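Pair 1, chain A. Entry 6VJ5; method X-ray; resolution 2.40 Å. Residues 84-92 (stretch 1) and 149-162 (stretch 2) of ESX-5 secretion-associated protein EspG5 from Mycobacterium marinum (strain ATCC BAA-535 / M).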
# COMPACT_ATOMS: atom_id res chain seq x y z
N GLU A 84 -11.74 5.79 22.13
CA GLU A 84 -11.41 6.93 21.28
C GLU A 84 -12.62 7.85 21.21
O GLU A 84 -13.72 7.40 20.90
CB GLU A 84 -11.00 6.49 19.87
CG GLU A 84 -9.50 6.50 19.63
CD GLU A 84 -9.10 5.71 18.40
OE1 GLU A 84 -9.91 4.89 17.92
OE2 GLU A 84 -7.97 5.91 17.91
N VAL A 85 -12.40 9.12 21.53
CA VAL A 85 -13.40 10.17 21.38
C VAL A 85 -12.91 11.10 20.28
O VAL A 85 -11.77 11.57 20.33
CB VAL A 85 -13.63 10.93 22.69
CG1 VAL A 85 -14.58 12.10 22.47
CG2 VAL A 85 -14.18 10.00 23.76
N VAL A 86 -13.76 11.34 19.29
CA VAL A 86 -13.38 12.12 18.12
C VAL A 86 -14.25 13.37 18.05
O VAL A 86 -15.44 13.32 18.37
CB VAL A 86 -13.51 11.30 16.82
CG1 VAL A 86 -13.42 12.21 15.61
CG2 VAL A 86 -12.44 10.22 16.77
N ALA A 87 -13.65 14.47 17.60
CA ALA A 87 -14.37 15.72 17.35
C ALA A 87 -13.84 16.31 16.05
O ALA A 87 -12.63 16.52 15.92
CB ALA A 87 -14.18 16.71 18.50
N LEU A 88 -14.73 16.57 15.10
CA LEU A 88 -14.38 17.22 13.85
C LEU A 88 -14.99 18.62 13.87
O LEU A 88 -16.21 18.76 14.03
CB LEU A 88 -14.91 16.43 12.65
CG LEU A 88 -14.65 14.92 12.68
CD1 LEU A 88 -15.39 14.24 11.54
CD2 LEU A 88 -13.16 14.63 12.64
N LEU A 89 -14.15 19.64 13.71
CA LEU A 89 -14.59 21.02 13.78
C LEU A 89 -14.30 21.72 12.46
O LEU A 89 -13.30 21.44 11.80
CB LEU A 89 -13.89 21.77 14.91
CG LEU A 89 -13.97 21.08 16.27
CD1 LEU A 89 -12.73 20.22 16.47
CD2 LEU A 89 -14.14 22.08 17.39
N SER A 90 -15.19 22.64 12.09
CA SER A 90 -15.03 23.37 10.84
C SER A 90 -15.33 24.84 11.05
O SER A 90 -16.15 25.22 11.89
CB SER A 90 -15.94 22.81 9.74
OG SER A 90 -17.30 22.81 10.15
N ARG A 91 -14.62 25.67 10.29
CA ARG A 91 -15.02 27.04 10.02
C ARG A 91 -15.87 27.01 8.75
O ARG A 91 -15.38 26.62 7.68
CB ARG A 91 -13.79 27.93 9.84
CG ARG A 91 -14.01 29.16 8.97
CD ARG A 91 -12.82 30.12 9.08
NE ARG A 91 -12.68 30.65 10.43
CZ ARG A 91 -11.74 30.27 11.30
NH1 ARG A 91 -10.82 29.38 10.95
NH2 ARG A 91 -11.72 30.80 12.51
N GLY A 92 -17.13 27.38 8.88
CA GLY A 92 -18.07 27.21 7.78
C GLY A 92 -18.72 25.84 7.83
O GLY A 92 -18.80 25.19 8.88
N SER A 149 -15.52 17.37 31.23
CA SER A 149 -14.20 17.74 30.74
C SER A 149 -14.13 17.63 29.22
O SER A 149 -13.58 18.50 28.54
CB SER A 149 -13.13 16.87 31.40
OG SER A 149 -13.50 15.51 31.41
N ILE A 150 -14.69 16.55 28.66
CA ILE A 150 -14.74 16.41 27.21
C ILE A 150 -15.59 17.52 26.60
O ILE A 150 -15.17 18.19 25.65
CB ILE A 150 -15.29 15.02 26.84
CG1 ILE A 150 -14.42 13.91 27.43
CG2 ILE A 150 -15.37 14.86 25.33
CD1 ILE A 150 -14.97 12.51 27.25
N ALA A 151 -16.78 17.75 27.16
CA ALA A 151 -17.65 18.81 26.65
C ALA A 151 -16.93 20.15 26.65
O ALA A 151 -17.00 20.91 25.68
CB ALA A 151 -18.93 18.88 27.47
N ALA A 152 -16.24 20.47 27.75
CA ALA A 152 -15.53 21.75 27.83
C ALA A 152 -14.45 21.85 26.76
O ALA A 152 -14.25 22.92 26.17
CB ALA A 152 -14.92 21.92 29.22
N LEU A 153 -13.75 20.75 26.49
CA LEU A 153 -12.69 20.78 25.49
C LEU A 153 -13.25 21.01 24.10
O LEU A 153 -12.65 21.73 23.29
CB LEU A 153 -11.89 19.48 25.53
CG LEU A 153 -11.07 19.23 26.80
CD1 LEU A 153 -10.47 17.83 26.77
CD2 LEU A 153 -9.97 20.27 26.96
N VAL A 154 -14.40 20.40 23.79
CA VAL A 154 -15.02 20.62 22.49
C VAL A 154 -15.44 22.08 22.35
O VAL A 154 -15.14 22.75 21.35
CB VAL A 154 -16.21 19.67 22.28
CG1 VAL A 154 -16.86 19.94 20.93
CG2 VAL A 154 -15.77 18.22 22.40
N ILE A 155 -16.15 22.59 23.36
CA ILE A 155 -16.63 23.97 23.31
C ILE A 155 -15.47 24.94 23.11
O ILE A 155 -15.53 25.85 22.28
CB ILE A 155 -17.43 24.30 24.59
CG1 ILE A 155 -18.70 23.45 24.67
CG2 ILE A 155 -17.76 25.79 24.62
CD1 ILE A 155 -19.36 23.46 26.04
N ASP A 156 -14.40 24.76 23.89
CA ASP A 156 -13.25 25.64 23.76
C ASP A 156 -12.70 25.62 22.34
O ASP A 156 -12.34 26.66 21.78
CB ASP A 156 -12.17 25.25 24.76
CG ASP A 156 -12.21 26.10 26.02
OD1 ASP A 156 -13.21 26.82 26.23
OD2 ASP A 156 -11.24 26.05 26.80
N GLY A 157 -12.63 24.43 21.73
CA GLY A 157 -12.18 24.35 20.35
C GLY A 157 -13.14 25.04 19.40
O GLY A 157 -12.73 25.67 18.42
N LEU A 158 -14.44 24.93 19.67
CA LEU A 158 -15.44 25.54 18.80
C LEU A 158 -15.41 27.06 18.92
O LEU A 158 -15.37 27.78 17.91
CB LEU A 158 -16.82 24.99 19.12
CG LEU A 158 -17.97 25.52 18.28
CD1 LEU A 158 -17.62 25.47 16.80
CD2 LEU A 158 -19.23 24.71 18.55
N GLU A 159 -15.41 27.58 20.16
CA GLU A 159 -15.33 29.02 20.35
C GLU A 159 -14.06 29.60 19.75
O GLU A 159 -14.06 30.76 19.30
CB GLU A 159 -15.41 29.36 21.84
CG GLU A 159 -16.70 28.93 22.54
CD GLU A 159 -17.86 29.87 22.29
OE1 GLU A 159 -17.74 30.75 21.42
OE2 GLU A 159 -18.91 29.73 22.96
N SER A 160 -12.97 28.83 19.71
CA SER A 160 -11.75 29.33 19.10
C SER A 160 -11.90 29.56 17.60
O SER A 160 -11.04 30.22 17.01
CB SER A 160 -10.58 28.36 19.35
OG SER A 160 -10.68 27.21 18.53
N ILE A 161 -12.95 29.03 16.98
CA ILE A 161 -13.24 29.26 15.58
C ILE A 161 -14.25 30.38 15.40
O ILE A 161 -14.05 31.27 14.57
CB ILE A 161 -13.75 27.95 14.92
CG1 ILE A 161 -12.66 26.88 14.95
CG2 ILE A 161 -14.20 28.22 13.50
CD1 ILE A 161 -13.17 25.50 14.61
N HIS A 162 -15.32 30.37 16.19
CA HIS A 162 -16.42 31.30 16.01
C HIS A 162 -17.24 31.33 17.29
O HIS A 162 -17.62 30.27 17.80
CB HIS A 162 -17.29 30.89 14.82
CG HIS A 162 -18.56 31.68 14.69
ND1 HIS A 162 -19.73 31.32 15.33
CD2 HIS A 162 -18.85 32.80 13.98
CE1 HIS A 162 -20.68 32.18 15.03
NE2 HIS A 162 -20.17 33.09 14.21

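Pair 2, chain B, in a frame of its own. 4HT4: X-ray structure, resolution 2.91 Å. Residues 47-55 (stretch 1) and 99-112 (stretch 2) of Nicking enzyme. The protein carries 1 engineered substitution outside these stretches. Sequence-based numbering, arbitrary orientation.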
# COMPACT_ATOMS: atom_id res chain seq x y z
N ASP B 47 -3.88 9.18 -10.80
CA ASP B 47 -4.74 8.69 -11.88
C ASP B 47 -5.70 7.59 -11.43
O ASP B 47 -6.71 7.35 -12.09
CB ASP B 47 -3.88 8.22 -13.06
CG ASP B 47 -2.93 9.29 -13.55
OD1 ASP B 47 -3.38 10.19 -14.29
OD2 ASP B 47 -1.73 9.22 -13.20
N TYR B 48 -5.39 6.94 -10.32
CA TYR B 48 -6.29 5.92 -9.78
C TYR B 48 -6.10 5.75 -8.27
O TYR B 48 -4.97 5.69 -7.78
CB TYR B 48 -6.07 4.58 -10.49
CG TYR B 48 -7.09 3.52 -10.12
CD1 TYR B 48 -8.31 3.46 -10.76
CD2 TYR B 48 -6.82 2.59 -9.12
CE1 TYR B 48 -9.25 2.49 -10.43
CE2 TYR B 48 -7.75 1.62 -8.78
CZ TYR B 48 -8.96 1.58 -9.44
OH TYR B 48 -9.88 0.61 -9.11
N SER B 49 -7.21 5.68 -7.55
CA SER B 49 -7.18 5.49 -6.10
C SER B 49 -8.24 4.50 -5.66
O SER B 49 -9.38 4.54 -6.14
CB SER B 49 -7.37 6.82 -5.38
OG SER B 49 -6.27 7.68 -5.59
N GLU B 50 -7.87 3.62 -4.74
CA GLU B 50 -8.80 2.63 -4.21
C GLU B 50 -8.30 2.08 -2.88
O GLU B 50 -7.09 1.93 -2.67
CB GLU B 50 -8.99 1.49 -5.20
CG GLU B 50 -10.05 0.47 -4.79
CD GLU B 50 -10.08 -0.74 -5.69
OE1 GLU B 50 -9.26 -0.80 -6.63
OE2 GLU B 50 -10.92 -1.63 -5.47
N ILE B 51 -9.23 1.78 -1.98
CA ILE B 51 -8.90 1.12 -0.72
C ILE B 51 -9.46 -0.30 -0.71
O ILE B 51 -10.66 -0.50 -0.85
CB ILE B 51 -9.45 1.88 0.49
CG1 ILE B 51 -8.80 3.26 0.59
CG2 ILE B 51 -9.20 1.09 1.76
CD1 ILE B 51 -9.20 4.02 1.83
N LEU B 52 -8.57 -1.27 -0.55
CA LEU B 52 -8.96 -2.67 -0.59
C LEU B 52 -8.95 -3.28 0.81
O LEU B 52 -7.99 -3.13 1.56
CB LEU B 52 -8.04 -3.45 -1.52
CG LEU B 52 -7.74 -2.74 -2.84
CD1 LEU B 52 -6.34 -2.16 -2.84
CD2 LEU B 52 -7.94 -3.67 -4.02
N LEU B 53 -10.04 -3.96 1.15
CA LEU B 53 -10.22 -4.50 2.50
C LEU B 53 -10.13 -6.03 2.53
O LEU B 53 -10.39 -6.69 1.52
CB LEU B 53 -11.58 -4.08 3.05
CG LEU B 53 -11.92 -2.59 3.02
CD1 LEU B 53 -13.23 -2.36 3.73
CD2 LEU B 53 -10.80 -1.78 3.66
N PRO B 54 -9.75 -6.58 3.69
CA PRO B 54 -9.79 -8.04 3.88
C PRO B 54 -11.22 -8.54 4.03
O PRO B 54 -12.16 -7.76 3.90
CB PRO B 54 -9.02 -8.23 5.19
CG PRO B 54 -9.16 -6.94 5.91
CD PRO B 54 -9.16 -5.89 4.84
N ASN B 55 -11.38 -9.83 4.30
CA ASN B 55 -12.70 -10.45 4.38
C ASN B 55 -13.57 -9.89 5.50
O ASN B 55 -14.67 -9.41 5.25
CB ASN B 55 -12.57 -11.97 4.53
N ASN B 99 -2.97 -1.58 -16.72
CA ASN B 99 -2.04 -1.24 -15.66
C ASN B 99 -2.74 -1.21 -14.30
O ASN B 99 -2.13 -1.49 -13.27
CB ASN B 99 -1.37 0.11 -15.93
CG ASN B 99 0.11 -0.02 -16.23
OD1 ASN B 99 0.76 -0.98 -15.81
ND2 ASN B 99 0.65 0.94 -16.97
N ILE B 100 -4.02 -0.85 -14.32
CA ILE B 100 -4.81 -0.81 -13.10
C ILE B 100 -5.07 -2.21 -12.58
O ILE B 100 -4.84 -2.50 -11.41
CB ILE B 100 -6.15 -0.09 -13.33
CG1 ILE B 100 -5.92 1.40 -13.58
CG2 ILE B 100 -7.07 -0.28 -12.13
CD1 ILE B 100 -7.18 2.16 -13.92
N GLU B 101 -5.56 -3.08 -13.46
CA GLU B 101 -5.89 -4.45 -13.09
C GLU B 101 -4.68 -5.22 -12.56
O GLU B 101 -4.81 -6.07 -11.68
CB GLU B 101 -6.51 -5.20 -14.27
CG GLU B 101 -7.80 -4.59 -14.79
CD GLU B 101 -8.96 -4.72 -13.81
OE1 GLU B 101 -9.93 -3.95 -13.93
OE2 GLU B 101 -8.90 -5.60 -12.93
N LEU B 102 -3.51 -4.90 -13.09
CA LEU B 102 -2.27 -5.51 -12.64
C LEU B 102 -1.96 -5.11 -11.20
O LEU B 102 -1.73 -5.97 -10.34
CB LEU B 102 -1.11 -5.11 -13.55
CG LEU B 102 0.29 -5.49 -13.06
CD1 LEU B 102 0.41 -6.99 -12.89
CD2 LEU B 102 1.35 -4.97 -14.02
N ALA B 103 -1.97 -3.81 -10.94
CA ALA B 103 -1.69 -3.29 -9.61
C ALA B 103 -2.80 -3.66 -8.63
O ALA B 103 -2.55 -3.85 -7.44
CB ALA B 103 -1.50 -1.78 -9.65
N LYS B 104 -4.02 -3.76 -9.13
CA LYS B 104 -5.16 -4.11 -8.30
C LYS B 104 -5.05 -5.55 -7.79
O LYS B 104 -5.39 -5.83 -6.64
CB LYS B 104 -6.48 -3.93 -9.06
CG LYS B 104 -7.71 -4.32 -8.25
CD LYS B 104 -8.97 -4.31 -9.09
CE LYS B 104 -9.55 -2.91 -9.23
NZ LYS B 104 -10.89 -2.94 -9.87
N GLU B 105 -4.57 -6.44 -8.65
CA GLU B 105 -4.47 -7.86 -8.28
C GLU B 105 -3.43 -8.10 -7.19
O GLU B 105 -3.69 -8.83 -6.23
CB GLU B 105 -4.16 -8.72 -9.51
CG GLU B 105 -4.00 -10.20 -9.17
CD GLU B 105 -3.88 -11.07 -10.40
OE1 GLU B 105 -4.01 -10.55 -11.52
OE2 GLU B 105 -3.64 -12.29 -10.24
N PHE B 106 -2.26 -7.50 -7.34
CA PHE B 106 -1.19 -7.67 -6.37
C PHE B 106 -1.58 -7.07 -5.02
O PHE B 106 -1.18 -7.57 -3.97
CB PHE B 106 0.10 -7.04 -6.87
CG PHE B 106 1.23 -7.12 -5.89
CD1 PHE B 106 1.92 -8.31 -5.71
CD2 PHE B 106 1.61 -6.01 -5.14
CE1 PHE B 106 2.96 -8.39 -4.80
CE2 PHE B 106 2.65 -6.09 -4.24
CZ PHE B 106 3.33 -7.28 -4.07
N ALA B 107 -2.35 -5.99 -5.06
CA ALA B 107 -2.81 -5.33 -3.84
C ALA B 107 -3.80 -6.22 -3.10
O ALA B 107 -3.83 -6.25 -1.87
CB ALA B 107 -3.44 -3.99 -4.17
N GLU B 108 -4.62 -6.95 -3.86
CA GLU B 108 -5.61 -7.85 -3.28
C GLU B 108 -4.94 -9.08 -2.68
O GLU B 108 -5.52 -9.75 -1.82
CB GLU B 108 -6.64 -8.26 -4.33
CG GLU B 108 -7.61 -7.15 -4.69
CD GLU B 108 -8.50 -7.50 -5.86
OE1 GLU B 108 -8.17 -8.47 -6.59
OE2 GLU B 108 -9.52 -6.81 -6.06
N SER B 109 -3.73 -9.38 -3.13
CA SER B 109 -2.97 -10.48 -2.56
C SER B 109 -2.39 -10.09 -1.21
O SER B 109 -1.95 -10.94 -0.44
CB SER B 109 -1.85 -10.91 -3.51
OG SER B 109 -0.91 -9.86 -3.70
N LEU B 110 -2.40 -8.79 -0.92
CA LEU B 110 -1.96 -8.28 0.37
C LEU B 110 -3.13 -8.20 1.34
O LEU B 110 -2.98 -8.48 2.53
CB LEU B 110 -1.31 -6.91 0.21
CG LEU B 110 -0.03 -6.85 -0.62
CD1 LEU B 110 0.52 -5.43 -0.66
CD2 LEU B 110 1.01 -7.82 -0.08
N SER B 111 -4.29 -7.82 0.82
CA SER B 111 -5.50 -7.74 1.64
C SER B 111 -6.03 -9.13 1.97
O SER B 111 -6.93 -9.28 2.79
CB SER B 111 -6.58 -6.92 0.94
OG SER B 111 -7.04 -7.56 -0.23
N ASN B 112 -5.45 -10.14 1.33
CA ASN B 112 -5.82 -11.53 1.59
C ASN B 112 -5.03 -12.11 2.75
O ASN B 112 -5.20 -13.28 3.11
CB ASN B 112 -5.59 -12.37 0.34
CG ASN B 112 -6.88 -12.82 -0.31
OD1 ASN B 112 -7.30 -13.97 -0.16
ND2 ASN B 112 -7.52 -11.91 -1.03

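The sharpest difference lies where Ala87(A) of pair 1 matches Glu50(B) of pair 2. In pair 1 this level is small and apolar: Ala87(A) CB lies 4.5 Å from Val154(A) CG2. In pair 2 it is polar. Glu50(B) points toward the helix and faces Lys104(B), the match of Val154(A). Glu50(B) OE1 is 4.2 Å from Lys104(B) NZ, too far for a salt bridge. The closest atoms are Glu50(B) OE1 and Lys104(B) CE, at 3.4 Å. The same carboxylate oxygen accepts a hydrogen bond from Tyr48(B) OH, with 2.9 Å between Tyr48(B) OH and Glu50(B) OE1.

The backbone frame is shared. In each pair a strand packs beside a helix running in nearly the same direction. The angle is 17° in pair 1 and 22° in pair 2, with axes 9.2 and 9.7 Å apart at closest approach. Fourteen central residues superpose with an RMSD of 0.9 Å. The buried areas are almost equal, 417 and 414 Å².

Two residues earlier on the strand, Val85(A) matches Tyr48(B). Val85(A) CG1 meets Ile150(A) CG2 at 4.1 Å. The larger tyrosine covers more ground. Ile100(B) CG2 sits over one face of its ring, 3.8 Å from the centroid of Tyr48(B), in a CH-pi contact. Tyr48(B) OH also reaches 3.5 Å from Lys104(B) CE.

Both pairs have leucine at the next inward position. Leu89(A) and Leu52(B) have CA atoms 0.4 Å apart after superposition. Both use an m chi1. Leu89(A) lies against Gly157(A), with Leu89(A) CD2 3.7 Å from Gly157(A) C. An ideal CB on Gly157(A) would lie 3.4 Å from Leu89(A) CD2, a tight fit. Pair 2 has Ala107(B) here, and Leu52(B) CD1 touches Ala107(B) CB at 3.7 Å. Beside it, Leu158(A) matches Glu108(B). Leu52(B) CD2 packs on the aliphatic part of that glutamate, 3.6 Å from Glu108(B) CG.

The last level differs again. Arg91(A) matches Pro54(B). The arginine starts sideways, but its end comes nearer the other stretch. Arg91(A) NH2 gives a weak hydrogen bond to Ile161(A) O at 3.1 Å, and Ile161(A) CG2 covers one face of the guanidinium. Ile161(A) also packs its CD1 3.8 Å from Leu89(A) CB. In pair 2 the backbones close in directly. Pro54(B) CA makes a CA-H...O contact with Ser111(B) O at 3.3 Å. No hydrogen bond crosses between the stretches of pair 2.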